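Local coordinates for AmbC (Sorangium cellulosum, PDB 5O15), which probably catalyses both the dehydration and the subsequent ring-forming cyclisation of a polyketide intermediate in ambruticin biosynthesis, at residues P159-E167 with L222-S230. Sequence-based numbering, arbitrary orientation.
Sequences PVDVTRWVE and LRAELGAGS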
# COMPACT_ATOMS: atom_id res chain seq x y z
N PRO A 159 0.34 -25.20 0.64
CA PRO A 159 0.35 -24.26 -0.49
C PRO A 159 -0.95 -23.49 -0.61
O PRO A 159 -2.04 -24.02 -0.39
CB PRO A 159 0.58 -25.15 -1.71
CG PRO A 159 1.04 -26.39 -1.18
CD PRO A 159 0.52 -26.59 0.18
N VAL A 160 -0.82 -22.23 -1.03
CA VAL A 160 -1.91 -21.43 -1.54
C VAL A 160 -1.70 -21.33 -3.04
O VAL A 160 -0.66 -20.84 -3.49
CB VAL A 160 -1.91 -20.04 -0.88
CG1 VAL A 160 -2.98 -19.17 -1.51
CG2 VAL A 160 -2.13 -20.16 0.63
N ASP A 161 -2.66 -21.78 -3.82
CA ASP A 161 -2.49 -21.80 -5.27
C ASP A 161 -2.72 -20.39 -5.79
O ASP A 161 -3.86 -19.94 -5.93
CB ASP A 161 -3.46 -22.79 -5.89
CG ASP A 161 -3.34 -22.84 -7.38
OD1 ASP A 161 -2.52 -22.13 -7.98
OD2 ASP A 161 -4.08 -23.66 -7.97
N VAL A 162 -1.65 -19.68 -6.11
CA VAL A 162 -1.80 -18.28 -6.52
C VAL A 162 -2.31 -18.17 -7.94
O VAL A 162 -2.69 -17.06 -8.35
CB VAL A 162 -0.50 -17.49 -6.29
CG1 VAL A 162 -0.07 -17.61 -4.85
CG2 VAL A 162 0.58 -17.96 -7.25
N THR A 163 -2.36 -19.27 -8.70
CA THR A 163 -2.94 -19.25 -10.03
C THR A 163 -4.44 -19.52 -10.02
O THR A 163 -5.09 -19.35 -11.05
CB THR A 163 -2.24 -20.31 -10.92
OG1 THR A 163 -2.66 -21.63 -10.54
CG2 THR A 163 -0.73 -20.24 -10.79
N ARG A 164 -4.99 -19.94 -8.89
CA ARG A 164 -6.41 -20.21 -8.83
C ARG A 164 -7.18 -18.91 -9.03
O ARG A 164 -6.84 -17.86 -8.44
CB ARG A 164 -6.76 -20.87 -7.51
CG ARG A 164 -8.19 -21.31 -7.43
CD ARG A 164 -8.41 -22.02 -6.14
NE ARG A 164 -9.59 -22.90 -6.08
CZ ARG A 164 -10.77 -22.47 -5.65
NH1 ARG A 164 -10.90 -21.21 -5.28
NH2 ARG A 164 -11.77 -23.32 -5.51
N TRP A 165 -8.21 -18.96 -9.83
CA TRP A 165 -8.96 -17.77 -10.20
C TRP A 165 -9.69 -17.22 -8.98
O TRP A 165 -10.36 -17.94 -8.24
CB TRP A 165 -9.97 -18.19 -11.27
CG TRP A 165 -10.82 -17.06 -11.75
CD1 TRP A 165 -12.04 -16.71 -11.26
CD2 TRP A 165 -10.58 -16.23 -12.88
NE1 TRP A 165 -12.55 -15.67 -12.00
CE2 TRP A 165 -11.68 -15.37 -13.01
CE3 TRP A 165 -9.54 -16.15 -13.82
CZ2 TRP A 165 -11.78 -14.43 -14.02
CZ3 TRP A 165 -9.64 -15.21 -14.83
CH2 TRP A 165 -10.77 -14.36 -14.93
N VAL A 166 -9.55 -15.91 -8.79
CA VAL A 166 -10.30 -15.14 -7.81
C VAL A 166 -10.97 -14.04 -8.61
O VAL A 166 -10.29 -13.14 -9.11
CB VAL A 166 -9.38 -14.54 -6.73
CG1 VAL A 166 -10.16 -13.64 -5.79
CG2 VAL A 166 -8.72 -15.63 -5.93
N GLU A 167 -12.30 -14.10 -8.76
CA GLU A 167 -12.97 -13.19 -9.69
C GLU A 167 -12.62 -11.74 -9.39
O GLU A 167 -12.33 -10.97 -10.30
CB GLU A 167 -14.47 -13.41 -9.61
CG GLU A 167 -15.29 -12.59 -10.57
CD GLU A 167 -15.33 -13.11 -12.00
OE1 GLU A 167 -14.97 -14.28 -12.26
OE2 GLU A 167 -15.74 -12.33 -12.87
N LEU A 222 -5.49 -11.87 -0.00
CA LEU A 222 -6.79 -12.06 -0.62
C LEU A 222 -6.89 -13.40 -1.33
O LEU A 222 -7.93 -14.05 -1.28
CB LEU A 222 -7.08 -10.92 -1.58
CG LEU A 222 -7.29 -9.55 -0.95
CD1 LEU A 222 -7.43 -8.46 -2.02
CD2 LEU A 222 -8.48 -9.54 -0.01
N ARG A 223 -5.82 -13.83 -2.00
CA ARG A 223 -5.89 -15.12 -2.66
C ARG A 223 -6.02 -16.25 -1.65
O ARG A 223 -6.71 -17.24 -1.91
CB ARG A 223 -4.68 -15.32 -3.57
CG ARG A 223 -4.75 -14.43 -4.80
CD ARG A 223 -3.60 -14.62 -5.76
NE ARG A 223 -3.74 -13.76 -6.91
CZ ARG A 223 -4.59 -13.93 -7.92
NH1 ARG A 223 -5.31 -15.03 -8.04
NH2 ARG A 223 -4.71 -12.99 -8.83
N ALA A 224 -5.41 -16.10 -0.49
CA ALA A 224 -5.59 -17.09 0.56
C ALA A 224 -7.00 -17.04 1.14
O ALA A 224 -7.63 -18.07 1.35
CB ALA A 224 -4.53 -16.84 1.64
N GLU A 225 -7.54 -15.85 1.37
CA GLU A 225 -8.84 -15.70 2.04
C GLU A 225 -10.04 -15.90 1.12
O GLU A 225 -11.11 -16.31 1.60
CB GLU A 225 -8.93 -14.33 2.68
CG GLU A 225 -8.03 -14.21 3.87
CD GLU A 225 -8.66 -14.81 5.12
OE1 GLU A 225 -9.88 -14.63 5.31
OE2 GLU A 225 -7.94 -15.49 5.89
N LEU A 226 -9.93 -15.58 -0.17
CA LEU A 226 -11.03 -15.68 -1.14
C LEU A 226 -10.91 -16.94 -1.99
O LEU A 226 -11.62 -17.09 -2.99
CB LEU A 226 -11.04 -14.44 -2.03
CG LEU A 226 -11.73 -13.18 -1.46
CD1 LEU A 226 -11.14 -12.71 -0.12
CD2 LEU A 226 -11.68 -12.05 -2.47
N GLY A 227 -10.05 -17.86 -1.59
CA GLY A 227 -9.69 -19.00 -2.37
C GLY A 227 -10.42 -20.26 -1.96
O GLY A 227 -11.56 -20.23 -1.49
N ALA A 228 -9.75 -21.38 -2.17
CA ALA A 228 -10.38 -22.69 -2.02
C ALA A 228 -10.96 -22.86 -0.63
O ALA A 228 -10.30 -22.59 0.38
CB ALA A 228 -9.34 -23.77 -2.29
N GLY A 229 -12.22 -23.30 -0.58
CA GLY A 229 -12.91 -23.53 0.67
C GLY A 229 -13.57 -22.31 1.27
O GLY A 229 -14.27 -22.43 2.28
N SER A 230 -13.36 -21.14 0.68
CA SER A 230 -13.99 -19.94 1.22
C SER A 230 -15.44 -19.88 0.79
O SER A 230 -15.84 -20.45 -0.24
CB SER A 230 -13.25 -18.68 0.76
OG SER A 230 -13.40 -18.47 -0.63
O HOH W 1 -5.34 -17.60 -6.24
O HOH W 2 -13.07 -19.30 -4.40
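Arg223, near the C-terminal end of helix 211-225, runs alongside the 161-164 turn with its chain extended from CG to NE, which carries its guanidinium to the carbonyls of Val162 and Arg164. Val162 O lies over one face, 3.3 Å from Arg223 NH1, and Arg164 O sits at the edge in plane, 3.2 Å from the same nitrogen; neither approach has the angle of a hydrogen bond. Water 1 closes the link instead, accepting from Arg223 NH1 at 3.1 Å while donating to Asp161 O and Arg164 O. Arg223 NH2 forms a salt bridge with Asp170, whose other carboxylate oxygen takes the N-H of Val166, the N-cap of helix 167-170. With an alanine here in place of Arg223, Asp170 would probably lose its charged mate and water 1 the N-H it accepts from. Arg164 reaches the other way across the contact: CG anti to the backbone N (chi1 -174°) and an extended chain bring one face of its guanidinium to Ala228, whose CA lies 3.5 Å above that plane, offset toward the rim, and water 2 joins Arg164 NH1 to Leu226 O. Apolar contacts complete the seam: Val166 CG1 meets Leu226 CB at 3.9 Å, the side chains crossing at about a right angle, and Val160 CG1 rests 3.9 Å from Ala224 CA. The seam thus packs the linker after edge strand 158-160 against the end of helix 211-225 in a double hotdog fold.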